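Local coordinates for tumor necrosis factor receptor superfamily member 16 (Rattus norvegicus, PDB 4F42), which serves as a low-affinity neurotrophin receptor whose intracellular death domain, the part described here, probably passes the signal on through protein-protein contacts, at residues E17-G22 / A77-S82; D23-L28 / A46-A51; A29-Y34 / L71-R76; A54-G57 / S61-L64. All coordinates share one frame; numbering follows the deposited sequence.

Contact 1. Residues E17-G22 / A77-S82; sequences EKLLNG and ADIVES. With MNB (5-mercapto-2-nitro-benzoic acid), chain B.
Leu19 and Ile79 lie alongside each other, their side chains running in opposing senses, and this pairing carries most of the contact between the end of helix 10-19 and helix 77-84. Both point their CB toward the partner segment, and their CA atoms, 6.7 Å apart, are the nearest pair of the two backbones. Ile79 presents two methyls. Its CG2 lies 3.8 Å from Leu19 CB and is equally close to Leu19 CD1, while Ile79 CD1 reaches on to the end of helix 10-19, 3.5 Å from Leu19 O. With CG1 beside the backbone N of Ile79 (chi1 -58°) and an extended chi2 of -178°, this second methyl also arrives 4.0 Å from Leu20 CD2. The Leu20 side chain crosses Ile79 at about a right angle, and it also packs on Leu71, Leu28, Val49 and Leu53, which places it in the core of the death domain. At the outer margin Ser82 OG stands 4.0 Å from Leu19 CD1, a van der Waals approach. The far side of helix 10-19 meets the bound 5-mercapto-2-nitro-benzoic acid: Lys18 N is 3.2 Å from its nitro oxygen O8, and Glu17, salt-bridged to Arg50, lies beside the ring. Between the two segments themselves the contact is apolar, so its cohesion probably rests on methyl packing and the burial of apolar surface between the first and last helices.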
loop_
_atom_site.group_PDB
_atom_site.type_symbol
_atom_site.label_atom_id
_atom_site.label_comp_id
_atom_site.label_asym_id
_atom_site.label_seq_id
_atom_site.Cartn_x
_atom_site.Cartn_y
_atom_site.Cartn_z
ATOM N N GLU A 17 3.904 5.276 2.579
ATOM C CA GLU A 17 4.986 4.829 1.691
ATOM C C GLU A 17 6.284 4.524 2.438
ATOM O O GLU A 17 6.965 3.546 2.135
ATOM C CB GLU A 17 5.264 5.880 0.615
ATOM C CG GLU A 17 4.278 5.879 -0.535
ATOM C CD GLU A 17 4.392 7.118 -1.403
ATOM O OE1 GLU A 17 5.468 7.742 -1.411
ATOM O OE2 GLU A 17 3.403 7.471 -2.077
ATOM N N LYS A 18 6.621 5.374 3.404
ATOM C CA LYS A 18 7.833 5.214 4.204
ATOM C C LYS A 18 7.801 3.901 4.975
ATOM O O LYS A 18 8.800 3.208 5.052
ATOM C CB LYS A 18 8.003 6.390 5.167
ATOM C CG LYS A 18 9.403 6.513 5.778
ATOM C CD LYS A 18 10.307 7.428 4.949
ATOM C CE LYS A 18 11.643 7.691 5.651
ATOM N NZ LYS A 18 11.514 8.658 6.786
ATOM N N LEU A 19 6.640 3.562 5.522
ATOM C CA LEU A 19 6.491 2.371 6.357
ATOM C C LEU A 19 6.482 1.089 5.545
ATOM O O LEU A 19 6.733 0.005 6.083
ATOM C CB LEU A 19 5.225 2.472 7.228
ATOM C CG LEU A 19 5.312 3.494 8.366
ATOM C CD1 LEU A 19 3.933 3.788 8.928
ATOM C CD2 LEU A 19 6.269 3.030 9.467
ATOM N N LEU A 20 6.192 1.223 4.251
ATOM C CA LEU A 20 6.153 0.081 3.338
ATOM C C LEU A 20 7.470 -0.135 2.584
ATOM O O LEU A 20 7.524 -0.902 1.616
ATOM C CB LEU A 20 4.975 0.205 2.370
ATOM C CG LEU A 20 3.583 0.324 2.999
ATOM C CD1 LEU A 20 2.532 0.631 1.935
ATOM C CD2 LEU A 20 3.226 -0.919 3.782
ATOM N N ASN A 21 8.526 0.530 3.057
ATOM C CA ASN A 21 9.882 0.398 2.522
ATOM C C ASN A 21 10.433 -1.020 2.637
ATOM O O ASN A 21 9.838 -1.877 3.302
ATOM C CB ASN A 21 10.847 1.411 3.184
ATOM C CG ASN A 21 11.094 1.131 4.679
ATOM O OD1 ASN A 21 11.513 0.035 5.071
ATOM N ND2 ASN A 21 10.862 2.144 5.512
ATOM N N GLY A 22 11.576 -1.255 1.995
ATOM C CA GLY A 22 12.195 -2.574 1.971
ATOM C C GLY A 22 11.349 -3.437 1.071
ATOM O O GLY A 22 11.009 -3.022 -0.037
ATOM N N ALA A 77 0.197 -5.407 11.743
ATOM C CA ALA A 77 -0.628 -4.506 12.538
ATOM C C ALA A 77 0.201 -3.370 13.155
ATOM O O ALA A 77 -0.332 -2.285 13.408
ATOM C CB ALA A 77 -1.386 -5.273 13.607
ATOM N N ASP A 78 1.501 -3.606 13.365
ATOM C CA ASP A 78 2.420 -2.549 13.832
ATOM C C ASP A 78 2.399 -1.296 12.935
ATOM O O ASP A 78 2.441 -0.168 13.439
ATOM C CB ASP A 78 3.857 -3.079 14.008
ATOM C CG ASP A 78 4.492 -3.521 12.694
ATOM O OD1 ASP A 78 3.951 -4.442 12.050
ATOM O OD2 ASP A 78 5.535 -2.949 12.309
ATOM N N ILE A 79 2.301 -1.493 11.618
ATOM C CA ILE A 79 2.158 -0.368 10.683
ATOM C C ILE A 79 0.791 0.321 10.850
ATOM O O ILE A 79 0.699 1.549 10.817
ATOM C CB ILE A 79 2.394 -0.787 9.206
ATOM C CG1 ILE A 79 3.790 -1.401 9.034
ATOM C CG2 ILE A 79 2.204 0.417 8.263
ATOM C CD1 ILE A 79 4.145 -1.799 7.584
ATOM N N VAL A 80 -0.256 -0.476 11.051
ATOM C CA VAL A 80 -1.601 0.060 11.283
ATOM C C VAL A 80 -1.621 0.880 12.582
ATOM O O VAL A 80 -2.138 2.000 12.603
ATOM C CB VAL A 80 -2.687 -1.061 11.295
ATOM C CG1 VAL A 80 -4.067 -0.482 11.517
ATOM C CG2 VAL A 80 -2.666 -1.845 9.998
ATOM N N GLU A 81 -1.025 0.336 13.643
ATOM C CA GLU A 81 -0.905 1.038 14.928
ATOM C C GLU A 81 -0.145 2.357 14.758
ATOM O O GLU A 81 -0.585 3.403 15.247
ATOM C CB GLU A 81 -0.214 0.162 15.998
ATOM C CG GLU A 81 -0.887 -1.187 16.339
ATOM C CD GLU A 81 -2.277 -1.054 17.001
ATOM O OE1 GLU A 81 -2.670 0.080 17.364
ATOM O OE2 GLU A 81 -2.984 -2.093 17.151
ATOM N N SER A 82 0.979 2.296 14.045
ATOM C CA SER A 82 1.858 3.450 13.843
ATOM C C SER A 82 1.205 4.588 13.058
ATOM O O SER A 82 1.457 5.770 13.322
ATOM C CB SER A 82 3.152 3.006 13.155
ATOM O OG SER A 82 4.011 4.105 12.920
HETATM C C6 MNB B . 10.955 6.509 -1.879
HETATM C C1 MNB B . 10.414 6.701 -0.612
HETATM C C2 MNB B . 9.195 7.567 -0.445
HETATM C C3 MNB B . 8.655 8.147 -1.595
HETATM C C4 MNB B . 9.240 7.920 -2.840
HETATM C C5 MNB B . 10.371 7.112 -2.985
HETATM S S5 MNB B . 11.059 6.882 -4.524
HETATM C C10 MNB B . 11.101 6.013 0.526
HETATM O O12 MNB B . 11.620 6.700 1.429
HETATM O O11 MNB B . 11.150 4.763 0.527
HETATM N N7 MNB B . 8.579 7.822 0.810
HETATM O O9 MNB B . 7.835 8.790 0.978
HETATM O O8 MNB B . 8.780 7.083 1.758
#

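Contact 2. Residues D23-L28 / A46-A51; sequences DTWRHL and ACPVRA. With MNB (5-mercapto-2-nitro-benzoic acid), chain B.
Trp25 reaches from helix 24-32 to the first turn of helix 48-56, where Val49 and Pro48 receive successive parts of its side chain. CB begins the contact at 3.8 Å from Val49 CG2, with Val49 CG1 about as close, so the root of the side chain rests against both methyls of the valine. Next, CG and CD1 pass the same CG2, which approaches the indole obliquely. A chi1 of 71° sets CG between the backbone N and carbonyl carbon of Trp25, and from there the ring system extends toward Pro48. The six-membered ring meets Pro48 CB over one face: this carbon is 3.8 Å from the ring centroid and 20° off the normal, which meets the definition of a CH-pi contact. Its nearest ring atom is Trp25 CZ2, 3.6 Å from Pro48 CB, followed by CH2. The opposite face carries Arg26 CG, 3.5 Å above the plane, and the indole is therefore sandwiched between proline and arginine carbons, which restricts its tilt. Pro48 directly follows the N-cap residue Cys47. Beyond it, the guanidinium of Arg50 has one face over C4 of the bound 5-mercapto-2-nitro-benzoic acid and is salt-bridged to Glu14. Within the death-domain bundle Trp25 also touches Ile39 of helix 36-41, while Leu28, a turn further along its own helix, packs on Leu67, Ala70 and Leu71 of helix 64-73.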
loop_
_atom_site.group_PDB
_atom_site.type_symbol
_atom_site.label_atom_id
_atom_site.label_comp_id
_atom_site.label_asym_id
_atom_site.label_seq_id
_atom_site.Cartn_x
_atom_site.Cartn_y
_atom_site.Cartn_z
ATOM N N ASP A 23 10.981 -4.618 1.567
ATOM C CA ASP A 23 10.133 -5.541 0.815
ATOM C C ASP A 23 8.671 -5.566 1.267
ATOM O O ASP A 23 7.864 -6.311 0.711
ATOM C CB ASP A 23 10.714 -6.956 0.847
ATOM C CG ASP A 23 12.124 -7.022 0.270
ATOM O OD1 ASP A 23 12.305 -6.728 -0.940
ATOM O OD2 ASP A 23 13.049 -7.377 1.042
ATOM N N THR A 24 8.322 -4.748 2.252
ATOM C CA THR A 24 6.962 -4.750 2.791
ATOM C C THR A 24 5.899 -4.489 1.709
ATOM O O THR A 24 4.827 -5.106 1.722
ATOM C CB THR A 24 6.817 -3.768 3.970
ATOM O OG1 THR A 24 7.937 -3.916 4.853
ATOM C CG2 THR A 24 5.553 -4.056 4.748
ATOM N N TRP A 25 6.210 -3.605 0.758
ATOM C CA TRP A 25 5.285 -3.300 -0.338
ATOM C C TRP A 25 4.996 -4.535 -1.196
ATOM O O TRP A 25 3.866 -4.725 -1.660
ATOM C CB TRP A 25 5.796 -2.135 -1.196
ATOM C CG TRP A 25 6.992 -2.455 -2.040
ATOM C CD1 TRP A 25 8.296 -2.447 -1.644
ATOM C CD2 TRP A 25 6.994 -2.834 -3.425
ATOM N NE1 TRP A 25 9.110 -2.793 -2.692
ATOM C CE2 TRP A 25 8.338 -3.031 -3.799
ATOM C CE3 TRP A 25 5.990 -3.018 -4.386
ATOM C CZ2 TRP A 25 8.707 -3.408 -5.092
ATOM C CZ3 TRP A 25 6.357 -3.397 -5.668
ATOM C CH2 TRP A 25 7.704 -3.590 -6.008
ATOM N N ARG A 26 6.014 -5.371 -1.393
ATOM C CA ARG A 26 5.842 -6.649 -2.098
ATOM C C ARG A 26 4.886 -7.589 -1.350
ATOM O O ARG A 26 3.987 -8.172 -1.949
ATOM C CB ARG A 26 7.196 -7.325 -2.347
ATOM C CG ARG A 26 8.210 -6.440 -3.092
ATOM C CD ARG A 26 9.497 -7.188 -3.425
ATOM N NE ARG A 26 9.192 -8.365 -4.240
ATOM C CZ ARG A 26 9.323 -8.429 -5.566
ATOM N NH1 ARG A 26 9.791 -7.389 -6.255
ATOM N NH2 ARG A 26 8.994 -9.545 -6.201
ATOM N N HIS A 27 5.070 -7.713 -0.040
ATOM C CA HIS A 27 4.213 -8.566 0.786
ATOM C C HIS A 27 2.769 -8.070 0.717
ATOM O O HIS A 27 1.839 -8.856 0.520
ATOM C CB HIS A 27 4.715 -8.611 2.242
ATOM C CG HIS A 27 6.197 -8.828 2.366
ATOM N ND1 HIS A 27 6.950 -8.267 3.375
ATOM C CD2 HIS A 27 7.066 -9.527 1.593
ATOM C CE1 HIS A 27 8.215 -8.625 3.228
ATOM N NE2 HIS A 27 8.309 -9.392 2.156
ATOM N N LEU A 28 2.605 -6.755 0.846
ATOM C CA LEU A 28 1.292 -6.111 0.766
ATOM C C LEU A 28 0.639 -6.302 -0.597
ATOM O O LEU A 28 -0.543 -6.646 -0.683
ATOM C CB LEU A 28 1.407 -4.624 1.099
ATOM C CG LEU A 28 0.192 -3.732 0.888
ATOM C CD1 LEU A 28 -0.917 -4.118 1.849
ATOM C CD2 LEU A 28 0.597 -2.290 1.097
ATOM N N ALA A 46 10.722 4.496 -10.291
ATOM C CA ALA A 46 11.567 5.181 -9.308
ATOM C C ALA A 46 11.040 4.926 -7.891
ATOM O O ALA A 46 11.817 4.684 -6.971
ATOM C CB ALA A 46 11.641 6.681 -9.604
ATOM N N CYS A 47 9.716 4.977 -7.734
ATOM C CA CYS A 47 9.067 4.674 -6.461
ATOM C C CYS A 47 8.091 3.518 -6.622
ATOM O O CYS A 47 6.924 3.730 -6.950
ATOM C CB CYS A 47 8.353 5.909 -5.930
ATOM S SG CYS A 47 9.385 7.398 -5.976
ATOM N N PRO A 48 8.568 2.282 -6.402
ATOM C CA PRO A 48 7.721 1.108 -6.600
ATOM C C PRO A 48 6.479 1.102 -5.703
ATOM O O PRO A 48 5.391 0.778 -6.183
ATOM C CB PRO A 48 8.652 -0.061 -6.281
ATOM C CG PRO A 48 10.027 0.480 -6.491
ATOM C CD PRO A 48 9.949 1.906 -6.048
ATOM N N VAL A 49 6.633 1.474 -4.433
ATOM C CA VAL A 49 5.494 1.543 -3.513
ATOM C C VAL A 49 4.439 2.531 -4.021
ATOM O O VAL A 49 3.270 2.183 -4.160
ATOM C CB VAL A 49 5.904 1.951 -2.066
ATOM C CG1 VAL A 49 4.819 1.541 -1.097
ATOM C CG2 VAL A 49 7.242 1.315 -1.658
ATOM N N ARG A 50 4.865 3.760 -4.302
ATOM C CA ARG A 50 3.965 4.790 -4.813
ATOM C C ARG A 50 3.268 4.361 -6.112
ATOM O O ARG A 50 2.063 4.575 -6.278
ATOM C CB ARG A 50 4.724 6.095 -5.027
ATOM C CG ARG A 50 3.888 7.209 -5.633
ATOM C CD ARG A 50 4.687 8.487 -5.684
ATOM N NE ARG A 50 5.079 8.939 -4.348
ATOM C CZ ARG A 50 5.857 9.993 -4.102
ATOM N NH1 ARG A 50 6.351 10.724 -5.104
ATOM N NH2 ARG A 50 6.141 10.317 -2.840
ATOM N N ALA A 51 4.038 3.762 -7.019
ATOM C CA ALA A 51 3.509 3.239 -8.283
ATOM C C ALA A 51 2.448 2.151 -8.061
ATOM O O ALA A 51 1.421 2.146 -8.734
ATOM C CB ALA A 51 4.651 2.717 -9.168
HETATM C C6 MNB B . 10.955 6.509 -1.879
HETATM C C1 MNB B . 10.414 6.701 -0.612
HETATM C C2 MNB B . 9.195 7.567 -0.445
HETATM C C3 MNB B . 8.655 8.147 -1.595
HETATM C C4 MNB B . 9.240 7.920 -2.840
HETATM C C5 MNB B . 10.371 7.112 -2.985
HETATM S S5 MNB B . 11.059 6.882 -4.524
HETATM C C10 MNB B . 11.101 6.013 0.526
HETATM O O12 MNB B . 11.620 6.700 1.429
HETATM O O11 MNB B . 11.150 4.763 0.527
HETATM N N7 MNB B . 8.579 7.822 0.810
HETATM O O9 MNB B . 7.835 8.790 0.978
HETATM O O8 MNB B . 8.780 7.083 1.758
#

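Contact 3. Residues A29-Y34 / L71-R76; sequences AGELGY and LRRIQR
Glu31 makes two different contacts with the end of helix 64-73, a close apolar one at its root and a hydrated one at its carboxylate. At the root, Glu31 CB lies 3.7 Å from Ile74 CG2, with Glu31 CG a little further off, as the two side chains pass side by side, head to tail. Ile74 has CG1 between its backbone N and carbonyl carbon (chi1 60°), a rotamer that puts CG2 beside the backbone N and against the glutamate. The polar side faces solvent: Arg73 is exposed and its charged end does not reach the carboxylate directly. Glu31 bends at chi2 (57°), which turns its carboxylate across the aliphatic part of Arg73 at about a right angle; OE2 comes 3.4 Å from Arg73 CD and also lies near CB. The two charged ends do not form a salt bridge: Glu31 OE2 is 4.2 Å from Arg73 NH1, well out of the guanidinium plane, and the planes of the two groups are 50° apart. A modelled water lies between them and may bridge Glu31 OE2 and Arg73 NH1, but both distances are too short to be trusted. Attraction between the opposite charges probably still favours the pairing. Both helices finish here in Schellman motifs, with positive phi at Gly33 and Gln75; Arg76 N bonds to Leu71 O at 2.9 Å to close the second. Around this surface contact, Glu31 and Leu32 touch Ala70 of helix 64-73, Leu32 packs on Trp56 of helix 48-56, and Leu71 faces inward to Leu28 and to Ile79 and Val80 of helix 77-84.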
loop_
_atom_site.group_PDB
_atom_site.type_symbol
_atom_site.label_atom_id
_atom_site.label_comp_id
_atom_site.label_asym_id
_atom_site.label_seq_id
_atom_site.Cartn_x
_atom_site.Cartn_y
_atom_site.Cartn_z
ATOM N N ALA A 29 1.406 -6.079 -1.660
ATOM C CA ALA A 29 0.895 -6.250 -3.006
ATOM C C ALA A 29 0.358 -7.669 -3.203
ATOM O O ALA A 29 -0.716 -7.848 -3.771
ATOM C CB ALA A 29 1.953 -5.930 -4.014
ATOM N N GLY A 30 1.093 -8.667 -2.709
ATOM C CA GLY A 30 0.625 -10.052 -2.718
ATOM C C GLY A 30 -0.767 -10.179 -2.123
ATOM O O GLY A 30 -1.652 -10.784 -2.726
ATOM N N GLU A 31 -0.954 -9.582 -0.943
ATOM C CA GLU A 31 -2.236 -9.566 -0.236
ATOM C C GLU A 31 -3.337 -8.833 -1.014
ATOM O O GLU A 31 -4.506 -9.223 -0.970
ATOM C CB GLU A 31 -2.050 -8.954 1.160
ATOM C CG GLU A 31 -3.301 -8.858 2.029
ATOM C CD GLU A 31 -4.006 -10.194 2.273
ATOM O OE1 GLU A 31 -3.341 -11.263 2.288
ATOM O OE2 GLU A 31 -5.243 -10.167 2.471
ATOM N N LEU A 32 -2.958 -7.777 -1.728
ATOM C CA LEU A 32 -3.911 -7.016 -2.542
ATOM C C LEU A 32 -4.267 -7.737 -3.857
ATOM O O LEU A 32 -5.138 -7.288 -4.613
ATOM C CB LEU A 32 -3.393 -5.598 -2.789
ATOM C CG LEU A 32 -3.184 -4.688 -1.572
ATOM C CD1 LEU A 32 -2.478 -3.421 -2.003
ATOM C CD2 LEU A 32 -4.501 -4.351 -0.898
ATOM N N GLY A 33 -3.607 -8.864 -4.107
ATOM C CA GLY A 33 -3.969 -9.753 -5.207
ATOM C C GLY A 33 -3.117 -9.654 -6.466
ATOM O O GLY A 33 -3.527 -10.138 -7.518
ATOM N N TYR A 34 -1.942 -9.034 -6.356
ATOM C CA TYR A 34 -1.005 -8.897 -7.465
ATOM C C TYR A 34 -0.100 -10.118 -7.583
ATOM O O TYR A 34 0.475 -10.559 -6.594
ATOM C CB TYR A 34 -0.129 -7.661 -7.254
ATOM C CG TYR A 34 -0.826 -6.344 -7.447
ATOM C CD1 TYR A 34 -0.854 -5.736 -8.695
ATOM C CD2 TYR A 34 -1.449 -5.692 -6.377
ATOM C CE1 TYR A 34 -1.489 -4.519 -8.890
ATOM C CE2 TYR A 34 -2.101 -4.466 -6.559
ATOM C CZ TYR A 34 -2.105 -3.890 -7.819
ATOM O OH TYR A 34 -2.731 -2.698 -8.036
ATOM N N LEU A 71 -2.992 -4.954 5.658
ATOM C CA LEU A 71 -1.805 -4.927 6.505
ATOM C C LEU A 71 -1.934 -5.824 7.729
ATOM O O LEU A 71 -0.984 -6.523 8.073
ATOM C CB LEU A 71 -1.449 -3.494 6.915
ATOM C CG LEU A 71 -0.889 -2.585 5.819
ATOM C CD1 LEU A 71 -0.940 -1.104 6.246
ATOM C CD2 LEU A 71 0.539 -2.990 5.431
ATOM N N ARG A 72 -3.084 -5.795 8.395
ATOM C CA ARG A 72 -3.366 -6.740 9.473
ATOM C C ARG A 72 -3.179 -8.179 8.995
ATOM O O ARG A 72 -2.642 -9.005 9.715
ATOM C CB ARG A 72 -4.798 -6.579 9.996
ATOM C CG ARG A 72 -5.082 -5.261 10.742
ATOM C CD ARG A 72 -6.473 -5.239 11.413
ATOM N NE ARG A 72 -7.561 -5.404 10.451
ATOM C CZ ARG A 72 -8.089 -6.576 10.108
ATOM N NH1 ARG A 72 -7.654 -7.693 10.665
ATOM N NH2 ARG A 72 -9.063 -6.632 9.210
ATOM N N ARG A 73 -3.612 -8.462 7.770
ATOM C CA ARG A 73 -3.603 -9.821 7.241
ATOM C C ARG A 73 -2.216 -10.381 6.950
ATOM O O ARG A 73 -2.017 -11.584 7.052
ATOM C CB ARG A 73 -4.503 -9.931 6.014
ATOM C CG ARG A 73 -5.952 -10.063 6.390
ATOM C CD ARG A 73 -6.821 -9.327 5.410
ATOM N NE ARG A 73 -8.217 -9.707 5.536
ATOM C CZ ARG A 73 -9.178 -9.294 4.720
ATOM N NH1 ARG A 73 -8.882 -8.472 3.716
ATOM N NH2 ARG A 73 -10.434 -9.699 4.903
ATOM N N ILE A 74 -1.271 -9.519 6.584
ATOM C CA ILE A 74 0.131 -9.930 6.467
ATOM C C ILE A 74 0.875 -9.806 7.816
ATOM O O ILE A 74 2.105 -9.764 7.855
ATOM C CB ILE A 74 0.895 -9.162 5.336
ATOM C CG1 ILE A 74 0.890 -7.654 5.582
ATOM C CG2 ILE A 74 0.350 -9.528 3.947
ATOM C CD1 ILE A 74 1.898 -6.901 4.755
ATOM N N GLN A 75 0.120 -9.756 8.915
ATOM C CA GLN A 75 0.676 -9.617 10.282
ATOM C C GLN A 75 1.539 -8.374 10.451
ATOM O O GLN A 75 2.566 -8.420 11.129
ATOM C CB GLN A 75 1.479 -10.853 10.747
ATOM C CG GLN A 75 1.039 -12.219 10.187
ATOM C CD GLN A 75 -0.344 -12.655 10.643
ATOM O OE1 GLN A 75 -0.827 -12.248 11.709
ATOM N NE2 GLN A 75 -0.991 -13.501 9.836
ATOM N N ARG A 76 1.127 -7.268 9.837
ATOM C CA ARG A 76 1.809 -5.996 10.031
ATOM C C ARG A 76 0.866 -4.982 10.674
ATOM O O ARG A 76 0.746 -3.843 10.221
ATOM C CB ARG A 76 2.401 -5.466 8.725
ATOM C CG ARG A 76 3.503 -6.328 8.093
ATOM C CD ARG A 76 4.810 -6.420 8.913
ATOM N NE ARG A 76 5.275 -5.145 9.488
ATOM C CZ ARG A 76 6.286 -4.411 9.021
ATOM N NH1 ARG A 76 6.970 -4.800 7.950
ATOM N NH2 ARG A 76 6.625 -3.281 9.637
HETATM O O HOH W 1 -6.770 -8.311 2.345
#

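Contact 4. Residues A54-G57 / S61-L64; sequences ASWG and SATL. With MNB (5-mercapto-2-nitro-benzoic acid), chain C.
A single water donates to Ala62 O at 2.7 Å and to Gly57 O at 2.8 Å, bridging the end of helix 48-56 and the loop that leads into helix 64-73 of this death-domain helical bundle. Ala62 is the centre of an inverse gamma turn, and the weak bond from Thr63 N to Ser61 O belongs to that tight bend. The turn directs the methyl of Ala62 toward the helix end, where it packs over one face of the indole of Trp56. Ala62 CB sits 3.5 Å from the centroid of the six-membered ring and only 3° off its normal, a CH-pi contact over the centre of the face. The same methyl is 3.6 Å from Gly57 CA and 3.4 Å from Trp56 O, and it thus packs on ring and backbone at once. Trp56 has CG anti to its own backbone N (chi1 175°), which carries the indole over the loop. Thr63 then starts the next helix as N-cap, its OG1 accepting from Ala66 N, and Leu64 beyond it touches a second bound 5-mercapto-2-nitro-benzoic acid through CD2. At the far rim of the indole, near the ring plane, Trp56 CH2 lies 3.4 Å from Thr63 O.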
loop_
_atom_site.group_PDB
_atom_site.type_symbol
_atom_site.label_atom_id
_atom_site.label_comp_id
_atom_site.label_asym_id
_atom_site.label_seq_id
_atom_site.Cartn_x
_atom_site.Cartn_y
_atom_site.Cartn_z
ATOM N N ALA A 54 -0.750 3.763 -6.469
ATOM C CA ALA A 54 -1.419 4.590 -7.478
ATOM C C ALA A 54 -2.225 3.719 -8.432
ATOM O O ALA A 54 -3.328 4.089 -8.838
ATOM C CB ALA A 54 -0.406 5.404 -8.256
ATOM N N SER A 55 -1.653 2.574 -8.795
ATOM C CA SER A 55 -2.326 1.585 -9.627
ATOM C C SER A 55 -3.504 0.977 -8.858
ATOM O O SER A 55 -4.650 1.069 -9.308
ATOM C CB SER A 55 -1.335 0.505 -10.074
ATOM O OG SER A 55 -1.999 -0.673 -10.502
ATOM N N TRP A 56 -3.215 0.370 -7.702
ATOM C CA TRP A 56 -4.243 -0.187 -6.810
ATOM C C TRP A 56 -5.345 0.838 -6.512
ATOM O O TRP A 56 -6.534 0.547 -6.658
ATOM C CB TRP A 56 -3.604 -0.687 -5.500
ATOM C CG TRP A 56 -4.599 -1.156 -4.475
ATOM C CD1 TRP A 56 -5.319 -2.326 -4.503
ATOM C CD2 TRP A 56 -4.994 -0.471 -3.281
ATOM N NE1 TRP A 56 -6.131 -2.406 -3.402
ATOM C CE2 TRP A 56 -5.956 -1.281 -2.635
ATOM C CE3 TRP A 56 -4.630 0.744 -2.692
ATOM C CZ2 TRP A 56 -6.556 -0.909 -1.423
ATOM C CZ3 TRP A 56 -5.227 1.117 -1.493
ATOM C CH2 TRP A 56 -6.176 0.294 -0.868
ATOM N N GLY A 57 -4.922 2.041 -6.124
ATOM C CA GLY A 57 -5.810 3.138 -5.743
ATOM C C GLY A 57 -6.783 3.593 -6.810
ATOM O O GLY A 57 -7.725 4.342 -6.517
ATOM N N SER A 61 -12.837 0.370 -4.712
ATOM C CA SER A 61 -12.760 -0.335 -3.442
ATOM C C SER A 61 -11.382 -0.185 -2.771
ATOM O O SER A 61 -11.076 -0.881 -1.799
ATOM C CB SER A 61 -13.069 -1.813 -3.667
ATOM O OG SER A 61 -12.234 -2.316 -4.696
ATOM N N ALA A 62 -10.561 0.714 -3.305
ATOM C CA ALA A 62 -9.250 1.001 -2.744
ATOM C C ALA A 62 -9.345 2.082 -1.670
ATOM O O ALA A 62 -8.898 3.211 -1.866
ATOM C CB ALA A 62 -8.275 1.397 -3.840
ATOM N N THR A 63 -9.935 1.716 -0.535
ATOM C CA THR A 63 -10.083 2.613 0.603
ATOM C C THR A 63 -8.904 2.479 1.556
ATOM O O THR A 63 -8.188 1.476 1.540
ATOM C CB THR A 63 -11.364 2.289 1.401
ATOM O OG1 THR A 63 -11.361 0.899 1.761
ATOM C CG2 THR A 63 -12.625 2.605 0.581
ATOM N N LEU A 64 -8.719 3.478 2.409
ATOM C CA LEU A 64 -7.749 3.373 3.491
ATOM C C LEU A 64 -7.976 2.126 4.350
ATOM O O LEU A 64 -7.021 1.416 4.670
ATOM C CB LEU A 64 -7.751 4.629 4.361
ATOM C CG LEU A 64 -6.757 4.647 5.532
ATOM C CD1 LEU A 64 -5.297 4.476 5.087
ATOM C CD2 LEU A 64 -6.925 5.903 6.343
HETATM C C6 MNB C . -5.974 7.101 10.327
HETATM C C1 MNB C . -5.410 7.799 9.261
HETATM C C2 MNB C . -4.396 7.110 8.393
HETATM C C3 MNB C . -4.062 5.788 8.679
HETATM C C4 MNB C . -4.655 5.141 9.752
HETATM C C5 MNB C . -5.590 5.781 10.561
HETATM S S5 MNB C . -6.265 4.908 11.846
HETATM C C10 MNB C . -5.829 9.222 9.034
HETATM O O12 MNB C . -5.215 10.107 9.659
HETATM O O11 MNB C . -6.764 9.498 8.248
HETATM N N7 MNB C . -3.777 7.727 7.288
HETATM O O9 MNB C . -2.803 7.215 6.760
HETATM O O8 MNB C . -4.208 8.768 6.818
HETATM O O HOH W 2 -7.839 4.837 -3.762
#

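Overall arrangement
Contacts 2 and 4 are buried, contact 1 is partly buried and contact 3 lies at the surface. Helix 24-32 serves contacts 2 and 3, and helix 48-56 serves contacts 2 and 4. The chemistry differs: both buried contacts set an aliphatic carbon over a tryptophan face, with a water bridging backbone carbonyls in contact 4; contact 1 relies on aliphatic packing; and contact 3 adds nearby opposite charges that a water may bridge. Leu20 of contact 1 and Leu71 from contact 3 meet in the core, while Tyr34 OH, 3.3 Å from Ser55 OG in a probable hydrogen bond, ties contact 3 to contact 4. Contacts 1 and 2 share one bound ligand.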